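Local coordinates for DUF3863 domain-containing protein (Parabacteroides distasonis, PDB 3LM3) that is of unknown function but is probably a glycoside hydrolase or deacetylase acting on carbohydrates, at residues Glu261-Glu266 with Glu312-Thr317; Arg21-Cys26 with Ile268-Gly273; Glu97-Tyr102 with Lys136-Gly141. All coordinates share one frame; numbering follows the deposited sequence. Where two conformers were deposited one is given.

Contact 1 (Glu261-Glu266 with Glu312-Thr317)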
loop_
_atom_site.group_PDB
_atom_site.type_symbol
_atom_site.label_atom_id
_atom_site.label_comp_id
_atom_site.label_asym_id
_atom_site.label_seq_id
_atom_site.Cartn_x
_atom_site.Cartn_y
_atom_site.Cartn_z
ATOM N N GLU A 261 -8.776 -13.957 8.269
ATOM C CA GLU A 261 -7.439 -13.609 7.772
ATOM C C GLU A 261 -7.223 -12.087 7.777
ATOM O O GLU A 261 -6.145 -11.610 8.105
ATOM C CB GLU A 261 -7.225 -14.206 6.397
ATOM C CG GLU A 261 -5.929 -13.808 5.721
ATOM C CD GLU A 261 -4.657 -14.150 6.452
ATOM O OE1 GLU A 261 -4.649 -15.029 7.341
ATOM O OE2 GLU A 261 -3.630 -13.518 6.070
ATOM N N VAL A 262 -8.266 -11.328 7.432
ATOM C CA VAL A 262 -8.183 -9.855 7.477
ATOM C C VAL A 262 -7.956 -9.370 8.911
ATOM O O VAL A 262 -7.078 -8.533 9.140
ATOM C CB VAL A 262 -9.431 -9.217 6.856
ATOM C CG1 VAL A 262 -9.382 -7.708 6.976
ATOM C CG2 VAL A 262 -9.512 -9.604 5.369
HETATM N N MSE A 263 -8.688 -9.934 9.871
HETATM C CA MSE A 263 -8.474 -9.560 11.281
HETATM C C MSE A 263 -7.077 -9.915 11.742
HETATM O O MSE A 263 -6.426 -9.121 12.438
HETATM C CB MSE A 263 -9.512 -10.211 12.192
HETATM C CG MSE A 263 -10.960 -9.752 11.915
HETATM SE SE MSE A 263 -11.345 -7.874 12.242
HETATM C CE MSE A 263 -11.156 -7.245 10.409
ATOM N N HIS A 264 -6.599 -11.108 11.376
ATOM C CA HIS A 264 -5.258 -11.541 11.739
ATOM C C HIS A 264 -4.205 -10.563 11.213
ATOM O O HIS A 264 -3.263 -10.178 11.915
ATOM C CB HIS A 264 -4.985 -12.934 11.164
ATOM C CG HIS A 264 -3.559 -13.364 11.289
ATOM N ND1 HIS A 264 -3.070 -13.936 12.439
ATOM C CD2 HIS A 264 -2.512 -13.269 10.428
ATOM C CE1 HIS A 264 -1.786 -14.201 12.273
ATOM N NE2 HIS A 264 -1.416 -13.779 11.074
ATOM N N THR A 265 -4.361 -10.179 9.945
ATOM C CA THR A 265 -3.409 -9.272 9.328
ATOM C C THR A 265 -3.452 -7.918 10.002
ATOM O O THR A 265 -2.385 -7.325 10.287
ATOM C CB THR A 265 -3.642 -9.175 7.828
ATOM O OG1 THR A 265 -3.523 -10.488 7.231
ATOM C CG2 THR A 265 -2.645 -8.242 7.176
ATOM N N GLU A 266 -4.652 -7.430 10.312
ATOM C CA GLU A 266 -4.727 -6.170 11.060
ATOM C C GLU A 266 -4.078 -6.260 12.420
ATOM O O GLU A 266 -3.462 -5.301 12.890
ATOM C CB GLU A 266 -6.155 -5.662 11.190
ATOM C CG GLU A 266 -6.753 -5.302 9.876
ATOM C CD GLU A 266 -8.047 -4.563 10.018
ATOM O OE1 GLU A 266 -8.878 -4.926 10.910
ATOM O OE2 GLU A 266 -8.275 -3.618 9.251
ATOM N N GLU A 312 -15.016 -3.334 16.514
ATOM C CA GLU A 312 -15.362 -4.136 17.677
ATOM C C GLU A 312 -14.121 -4.478 18.493
ATOM O O GLU A 312 -14.115 -4.345 19.729
ATOM C CB GLU A 312 -16.071 -5.411 17.255
ATOM C CG GLU A 312 -16.445 -6.344 18.386
ATOM C CD GLU A 312 -17.239 -7.527 17.873
ATOM O OE1 GLU A 312 -18.418 -7.325 17.506
ATOM O OE2 GLU A 312 -16.673 -8.639 17.807
ATOM N N ARG A 313 -13.051 -4.874 17.810
ATOM C CA ARG A 313 -11.846 -5.331 18.485
ATOM C C ARG A 313 -10.938 -4.186 18.922
ATOM O O ARG A 313 -10.288 -4.276 19.961
ATOM C CB ARG A 313 -11.125 -6.312 17.577
ATOM C CG ARG A 313 -9.902 -6.925 18.174
ATOM C CD ARG A 313 -9.497 -8.140 17.390
ATOM N NE ARG A 313 -8.197 -8.646 17.785
ATOM C CZ ARG A 313 -7.555 -9.647 17.174
ATOM N NH1 ARG A 313 -8.139 -10.312 16.175
ATOM N NH2 ARG A 313 -6.322 -9.980 17.552
ATOM N N TRP A 314 -10.900 -3.125 18.117
ATOM C CA TRP A 314 -10.048 -1.962 18.335
ATOM C C TRP A 314 -10.916 -0.705 18.218
ATOM O O TRP A 314 -10.947 -0.038 17.189
ATOM C CB TRP A 314 -8.890 -1.942 17.321
ATOM C CG TRP A 314 -7.979 -3.152 17.386
ATOM C CD1 TRP A 314 -7.032 -3.446 18.340
ATOM C CD2 TRP A 314 -7.939 -4.231 16.441
ATOM N NE1 TRP A 314 -6.413 -4.639 18.042
ATOM C CE2 TRP A 314 -6.944 -5.132 16.877
ATOM C CE3 TRP A 314 -8.633 -4.517 15.249
ATOM C CZ2 TRP A 314 -6.628 -6.297 16.155
ATOM C CZ3 TRP A 314 -8.323 -5.673 14.549
ATOM C CH2 TRP A 314 -7.314 -6.541 14.999
ATOM N N PRO A 315 -11.692 -0.407 19.270
ATOM C CA PRO A 315 -12.750 0.600 19.151
ATOM C C PRO A 315 -12.314 2.016 18.892
ATOM O O PRO A 315 -13.114 2.796 18.360
ATOM C CB PRO A 315 -13.513 0.494 20.480
ATOM C CG PRO A 315 -12.810 -0.458 21.291
ATOM C CD PRO A 315 -11.803 -1.195 20.506
ATOM N N ASP A 316 -11.056 2.343 19.195
ATOM C CA ASP A 316 -10.601 3.711 18.955
ATOM C C ASP A 316 -9.884 3.873 17.607
ATOM O O ASP A 316 -9.311 4.930 17.347
ATOM C CB ASP A 316 -9.744 4.220 20.120
ATOM C CG ASP A 316 -10.543 4.366 21.436
ATOM O OD1 ASP A 316 -11.769 4.658 21.397
ATOM O OD2 ASP A 316 -9.931 4.210 22.522
ATOM N N THR A 317 -9.916 2.844 16.765
ATOM C CA THR A 317 -9.322 2.952 15.431
ATOM C C THR A 317 -9.933 4.100 14.656
ATOM O O THR A 317 -11.152 4.260 14.622
ATOM C CB THR A 317 -9.530 1.667 14.616
ATOM O OG1 THR A 317 -8.984 0.553 15.342
ATOM C CG2 THR A 317 -8.886 1.725 13.225
#
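The six-membered end of the W314 indole is the centre of this contact, meeting M263 and E266 one helical turn apart on helix 255-277. W314 CH2 points at the backbone oxygen M263 O, 3.7 Å away and in the plane of the ring, so the carbonyl faces an aromatic C-H edge. W314 CZ3 sits 4.0 Å from E266 CB. The same W314 CZ3 is 3.8 Å from E266 OE1. The carboxylate plane is turned 74° from the indole plane, and the acid passes the ring without using it as a polar partner: its OE1 bonds T310 and its OE2 bonds W306. On the selenomethionine, M263 SE comes only to 4.4 Å from W314 CZ3, a looser apolar touch.

The solvent side, at the exposed R313, is looser. Its extended chain, with CG anti to the backbone N (chi1 -177°), runs along the neighbouring indole and places R313 CG 3.6 Å above the centre of the W314 ring. Across the contact, however, R313 offers just NH1 to M263 CB at 4.2 Å, while its NH2 forms a salt bridge with D271.

W314 is the first residue to leave helix 296-313 and opens a type I turn, in which W314 O accepts from both T317 N and T317 OG1. The contact thus joins helix 255-277 to the C-terminal end of helix 296-313, where the chain turns into strand 318-320; E266 also touches V23 of strand 21-29, and V262 packs on T249 and Y250 of helix 247-253.

Contact 2 (Arg21-Cys26 with Ile268-Gly273); sequences RFVTLC and IHFDKG
R21 holds F270 O side-on with two nitrogens. R21 NE donates at 2.8 Å to F270 O, in the carbonyl plane and on a lone pair, with an N-H...O angle of 155°. R21 NH2 donates to the same F270 O at 3.0 Å, approaching nearly end-on to the carbonyl. R21 is extended from CG to NE, and chi4 (83°) turns its guanidinium to meet F270 O. The acceptor lies almost in the guanidinium plane, so the pair of bonds fixes the rotation of that group.

The accepting carbonyl belongs to a widened, pi-type turn of helix 255-277, marked by the weak bond G273 N to I268 O. Helix and strand run nearly antiparallel, at 167°, as expected where helices return outside the parallel strands of a beta/alpha barrel-like fold; strand 21-29 pairs in parallel with strands 280-287 and 318-320.

Beneath the polar end, the aliphatic part of R21 lies over one face of the F270 ring, with a CH-pi contact from R21 CB to the ring centroid at 4.0 Å. The ring edge is taken by strand atoms: F270 CZ meets F22 O at 3.4 Å and V23 CG2 at 3.8 Å, while V282 and T310 also touch the F270 side chain.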
loop_
_atom_site.group_PDB
_atom_site.type_symbol
_atom_site.label_atom_id
_atom_site.label_comp_id
_atom_site.label_asym_id
_atom_site.label_seq_id
_atom_site.Cartn_x
_atom_site.Cartn_y
_atom_site.Cartn_z
ATOM N N ARG A 21 -4.343 3.998 16.273
ATOM C CA ARG A 21 -4.536 2.980 15.236
ATOM C C ARG A 21 -5.317 3.618 14.093
ATOM O O ARG A 21 -6.298 4.323 14.345
ATOM C CB ARG A 21 -5.314 1.796 15.818
ATOM C CG ARG A 21 -4.602 1.064 16.914
ATOM C CD ARG A 21 -5.498 0.024 17.552
ATOM N NE ARG A 21 -4.789 -0.774 18.538
ATOM C CZ ARG A 21 -4.583 -0.427 19.793
ATOM N NH1 ARG A 21 -5.032 0.718 20.270
ATOM N NH2 ARG A 21 -3.907 -1.259 20.588
ATOM N N PHE A 22 -4.854 3.410 12.863
ATOM C CA PHE A 22 -5.423 4.033 11.690
ATOM C C PHE A 22 -5.685 3.012 10.601
ATOM O O PHE A 22 -4.863 2.131 10.371
ATOM C CB PHE A 22 -4.460 5.041 11.105
ATOM C CG PHE A 22 -4.141 6.167 12.043
ATOM C CD1 PHE A 22 -4.944 7.284 12.075
ATOM C CD2 PHE A 22 -3.074 6.094 12.918
ATOM C CE1 PHE A 22 -4.667 8.315 12.965
ATOM C CE2 PHE A 22 -2.819 7.109 13.848
ATOM C CZ PHE A 22 -3.615 8.240 13.833
ATOM N N VAL A 23 -6.829 3.180 9.927
ATOM C CA VAL A 23 -7.111 2.487 8.667
ATOM C C VAL A 23 -7.315 3.552 7.600
ATOM O O VAL A 23 -8.155 4.449 7.775
ATOM C CB VAL A 23 -8.361 1.594 8.725
ATOM C CG1 VAL A 23 -8.733 1.060 7.323
ATOM C CG2 VAL A 23 -8.180 0.445 9.718
ATOM N N THR A 24 -6.577 3.440 6.507
ATOM C CA THR A 24 -6.765 4.303 5.353
ATOM C C THR A 24 -7.294 3.465 4.203
ATOM O O THR A 24 -6.577 2.599 3.684
ATOM C CB THR A 24 -5.485 5.021 4.951
ATOM O OG1 THR A 24 -4.439 4.084 4.657
ATOM C CG2 THR A 24 -4.990 5.970 6.048
ATOM N N LEU A 25 -8.536 3.710 3.796
ATOM C CA LEU A 25 -9.162 3.058 2.662
ATOM C C LEU A 25 -9.239 4.004 1.486
ATOM O O LEU A 25 -9.536 5.195 1.637
ATOM C CB LEU A 25 -10.598 2.652 3.000
ATOM C CG LEU A 25 -11.469 2.142 1.848
ATOM C CD1 LEU A 25 -10.933 0.832 1.281
ATOM C CD2 LEU A 25 -12.941 1.980 2.310
ATOM N N CYS A 26 -8.979 3.473 0.312
ATOM C CA CYS A 26 -9.280 4.132 -0.954
ATOM C C CYS A 26 -10.247 3.273 -1.763
ATOM O O CYS A 26 -10.091 2.043 -1.834
ATOM C CB CYS A 26 -8.019 4.350 -1.763
ATOM S SG CYS A 26 -8.280 4.850 -3.497
ATOM N N ILE A 268 -1.440 -7.784 13.328
ATOM C CA ILE A 268 -0.002 -7.558 13.228
ATOM C C ILE A 268 0.337 -6.113 13.605
ATOM O O ILE A 268 1.353 -5.815 14.261
ATOM C CB ILE A 268 0.508 -7.827 11.795
ATOM C CG1 ILE A 268 0.229 -9.268 11.382
ATOM C CG2 ILE A 268 2.013 -7.469 11.612
ATOM C CD1 ILE A 268 0.522 -9.535 9.858
ATOM N N HIS A 269 -0.543 -5.206 13.188
ATOM C CA HIS A 269 -0.386 -3.770 13.361
ATOM C C HIS A 269 -1.036 -3.220 14.608
ATOM O O HIS A 269 -0.488 -2.336 15.266
ATOM C CB HIS A 269 -0.942 -3.096 12.110
ATOM C CG HIS A 269 -0.189 -3.509 10.905
ATOM N ND1 HIS A 269 1.002 -2.904 10.561
ATOM C CD2 HIS A 269 -0.312 -4.590 10.105
ATOM C CE1 HIS A 269 1.544 -3.560 9.556
ATOM N NE2 HIS A 269 0.766 -4.591 9.258
ATOM N N PHE A 270 -2.225 -3.710 14.906
ATOM C CA PHE A 270 -3.042 -3.116 15.972
ATOM C C PHE A 270 -2.856 -3.764 17.341
ATOM O O PHE A 270 -3.276 -3.181 18.340
ATOM C CB PHE A 270 -4.508 -3.147 15.549
ATOM C CG PHE A 270 -4.862 -2.248 14.369
ATOM C CD1 PHE A 270 -3.992 -1.272 13.894
ATOM C CD2 PHE A 270 -6.127 -2.340 13.791
ATOM C CE1 PHE A 270 -4.366 -0.435 12.846
ATOM C CE2 PHE A 270 -6.496 -1.504 12.734
ATOM C CZ PHE A 270 -5.604 -0.548 12.282
ATOM N N ASP A 271 -2.198 -4.924 17.395
ATOM C CA ASP A 271 -1.790 -5.530 18.667
ATOM C C ASP A 271 -0.286 -5.283 18.854
ATOM O O ASP A 271 0.113 -4.204 19.340
ATOM C CB ASP A 271 -2.190 -7.012 18.684
ATOM C CG ASP A 271 -3.698 -7.221 18.881
ATOM O OD1 ASP A 271 -4.397 -6.312 19.388
ATOM O OD2 ASP A 271 -4.154 -8.356 18.529
ATOM N N LYS A 272 0.564 -6.190 18.403
ATOM C CA LYS A 272 2.009 -6.092 18.636
ATOM C C LYS A 272 2.642 -4.885 17.946
ATOM O O LYS A 272 3.490 -4.223 18.507
ATOM C CB LYS A 272 2.697 -7.384 18.185
ATOM C CG LYS A 272 4.216 -7.416 18.326
ATOM C CD LYS A 272 4.692 -7.435 19.762
ATOM C CE LYS A 272 6.080 -8.076 19.839
ATOM N NZ LYS A 272 6.569 -8.207 21.231
ATOM N N GLY A 273 2.214 -4.592 16.721
ATOM C CA GLY A 273 2.842 -3.488 15.993
ATOM C C GLY A 273 2.795 -2.166 16.740
ATOM O O GLY A 273 3.799 -1.425 16.827
#

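Contact 3 (Glu97-Tyr102 with Lys136-Gly141)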
loop_
_atom_site.group_PDB
_atom_site.type_symbol
_atom_site.label_atom_id
_atom_site.label_comp_id
_atom_site.label_asym_id
_atom_site.label_seq_id
_atom_site.Cartn_x
_atom_site.Cartn_y
_atom_site.Cartn_z
ATOM N N GLU A 97 -20.223 15.420 -3.051
ATOM C CA GLU A 97 -21.123 15.444 -1.880
ATOM C C GLU A 97 -20.444 14.767 -0.702
ATOM O O GLU A 97 -20.580 15.207 0.423
ATOM C CB GLU A 97 -22.441 14.762 -2.205
ATOM C CG GLU A 97 -23.346 15.546 -3.160
ATOM C CD GLU A 97 -24.503 14.756 -3.804
ATOM O OE1 GLU A 97 -24.682 13.546 -3.581
ATOM O OE2 GLU A 97 -25.260 15.375 -4.587
ATOM N N CYS A 98 -19.740 13.660 -0.946
ATOM C CA CYS A 98 -19.032 12.942 0.140
ATOM C C CYS A 98 -17.849 13.732 0.711
ATOM O O CYS A 98 -17.569 13.690 1.906
ATOM C CB CYS A 98 -18.534 11.593 -0.375
ATOM S SG CYS A 98 -19.830 10.380 -0.664
ATOM N N GLN A 99 -17.136 14.443 -0.150
ATOM C CA GLN A 99 -16.059 15.299 0.306
ATOM C C GLN A 99 -16.633 16.319 1.311
ATOM O O GLN A 99 -16.065 16.540 2.380
ATOM C CB GLN A 99 -15.376 15.970 -0.885
ATOM C CG GLN A 99 -14.128 16.743 -0.567
ATOM C CD GLN A 99 -14.378 18.056 0.138
ATOM O OE1 GLN A 99 -15.360 18.751 -0.148
ATOM N NE2 GLN A 99 -13.452 18.439 1.019
ATOM N N LYS A 100 -17.757 16.924 0.960
ATOM C CA LYS A 100 -18.390 17.947 1.797
ATOM C C LYS A 100 -18.990 17.362 3.079
ATOM O O LYS A 100 -18.861 17.951 4.175
ATOM C CB LYS A 100 -19.454 18.674 0.963
ATOM C CG LYS A 100 -18.847 19.510 -0.148
ATOM C CD LYS A 100 -19.918 20.153 -1.027
ATOM C CE LYS A 100 -19.290 20.864 -2.239
ATOM N NZ LYS A 100 -20.336 21.273 -3.235
ATOM N N LYS A 101 -19.638 16.210 2.959
ATOM C CA LYS A 101 -20.371 15.627 4.081
ATOM C C LYS A 101 -19.481 14.924 5.088
ATOM O O LYS A 101 -19.692 15.057 6.299
ATOM C CB LYS A 101 -21.428 14.656 3.571
ATOM C CG LYS A 101 -22.298 14.076 4.678
ATOM C CD LYS A 101 -23.402 13.183 4.129
ATOM C CE LYS A 101 -24.540 13.990 3.575
ATOM N NZ LYS A 101 -25.141 14.835 4.631
ATOM N N TYR A 102 -18.512 14.165 4.580
ATOM C CA TYR A 102 -17.698 13.286 5.411
ATOM C C TYR A 102 -16.259 13.735 5.546
ATOM O O TYR A 102 -15.514 13.210 6.394
ATOM C CB TYR A 102 -17.671 11.846 4.818
ATOM C CG TYR A 102 -19.005 11.197 4.657
ATOM C CD1 TYR A 102 -19.760 10.829 5.747
ATOM C CD2 TYR A 102 -19.521 10.973 3.396
ATOM C CE1 TYR A 102 -20.999 10.230 5.564
ATOM C CE2 TYR A 102 -20.740 10.378 3.210
ATOM C CZ TYR A 102 -21.490 10.010 4.296
ATOM O OH TYR A 102 -22.750 9.449 4.148
ATOM N N LYS A 136 -11.262 21.811 -9.471
ATOM C CA LYS A 136 -12.425 22.485 -10.047
ATOM C C LYS A 136 -13.707 21.732 -9.780
ATOM O O LYS A 136 -14.749 22.336 -9.542
ATOM C CB LYS A 136 -12.234 22.736 -11.535
ATOM C CG LYS A 136 -11.251 23.881 -11.839
HETATM N N MSE A 137 -13.639 20.402 -9.775
HETATM C CA MSE A 137 -14.762 19.483 -9.505
HETATM C C MSE A 137 -15.311 19.715 -8.106
HETATM O O MSE A 137 -16.511 19.846 -7.881
HETATM C CB MSE A 137 -14.247 18.019 -9.651
HETATM C CG MSE A 137 -15.195 16.870 -9.327
HETATM SE SE MSE A 137 -14.278 15.134 -9.483
HETATM C CE MSE A 137 -15.254 14.173 -8.098
ATOM N N VAL A 138 -14.402 19.690 -7.138
ATOM C CA VAL A 138 -14.791 19.803 -5.729
ATOM C C VAL A 138 -15.119 21.260 -5.414
ATOM O O VAL A 138 -16.037 21.540 -4.642
ATOM C CB VAL A 138 -13.710 19.256 -4.780
ATOM C CG1 VAL A 138 -14.056 19.569 -3.282
ATOM C CG2 VAL A 138 -13.547 17.771 -5.009
ATOM N N GLY A 139 -14.352 22.164 -6.013
ATOM C CA GLY A 139 -14.564 23.572 -5.909
ATOM C C GLY A 139 -13.915 24.124 -4.659
ATOM O O GLY A 139 -13.325 23.414 -3.832
ATOM N N ASN A 140 -13.976 25.437 -4.588
ATOM C CA ASN A 140 -13.541 26.234 -3.468
ATOM C C ASN A 140 -12.110 25.955 -2.996
ATOM O O ASN A 140 -11.757 26.005 -1.829
ATOM C CB ASN A 140 -14.644 26.197 -2.428
ATOM C CG ASN A 140 -15.946 26.775 -2.999
ATOM O OD1 ASN A 140 -15.989 27.953 -3.331
ATOM N ND2 ASN A 140 -16.968 25.931 -3.198
ATOM N N GLY A 141 -11.265 25.766 -3.999
ATOM C CA GLY A 141 -9.817 25.674 -3.816
ATOM C C GLY A 141 -9.302 24.346 -3.325
ATOM O O GLY A 141 -8.143 24.244 -2.985
HETATM O O HOH W 1 -18.830 21.935 -5.997
#
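V138 O and K100 NZ are joined through a single water, which donates to V138 O at 3.1 Å and accepts from K100 NZ at 3.2 Å. The bridge spans the C-terminal ends of two adjacent helices of the parallel beta/alpha fold: helix 86-102 lies in the crossover between the parallel strands 73-76 and 105-108, and helix 120-138 follows the second of these. The carbonyl is that of the last residue of helix 120-138, and the partial negative charge expected at a helix C-terminus would probably suit a lysine ammonium nearby, here acting through water.

K100 gets there by an extended chain. Its CB leaves the helix across the line to the partner rather than at it, yet the straight methylenes carry the amine over; even so, K100 NZ stays 4.5 Å from V138 O, too far for a direct bond, and the water makes the link. This side is exposed.

Beside the bridge an amide lies against a methyl. The nearest CA atoms are those of Q99 and V138, 7.6 Å apart, and both side chains touch V106 of strand 105-108, so the two helices and that strand meet here. M137, whose side chain lies against V106, F76, V95 and V96, extends the packing toward helix 86-102 and the sheet.

Beyond V138 the helix stops: G139 has a positive phi of 85°, and N140 and G141 also have positive phi, turning the chain away from the helix path. Q99 bends at chi2 (-74°), so that the Q99 and V138 side chains cross at about a right angle and the amide end meets V138 CG1, with Q99 CD 3.8 Å and Q99 OE1 3.5 Å from that methyl.

In the fold
Contacts 1 and 2 share helix 255-277, and their segments alternate along the chain, their centres being 7 Å apart. D271 ties them together: its OD2 forms a salt bridge with R313 NH2 at 2.9 Å, and its OD1 probably a hydrogen bond with W314 NE1, also at 2.9 Å. The W314 and F270 rings meet edge-to-face, and W314 CE2 also packs 3.4 Å from F270 CB. Contact 3 stands apart, its centre 30 Å from that of contact 1 and 27 Å from that of contact 2, with nearest atoms about 13 and 11 Å away. It lies between the two halves of contact 2 in sequence. A bound PEG molecule is about 12 Å from the F22 side chain of contact 2.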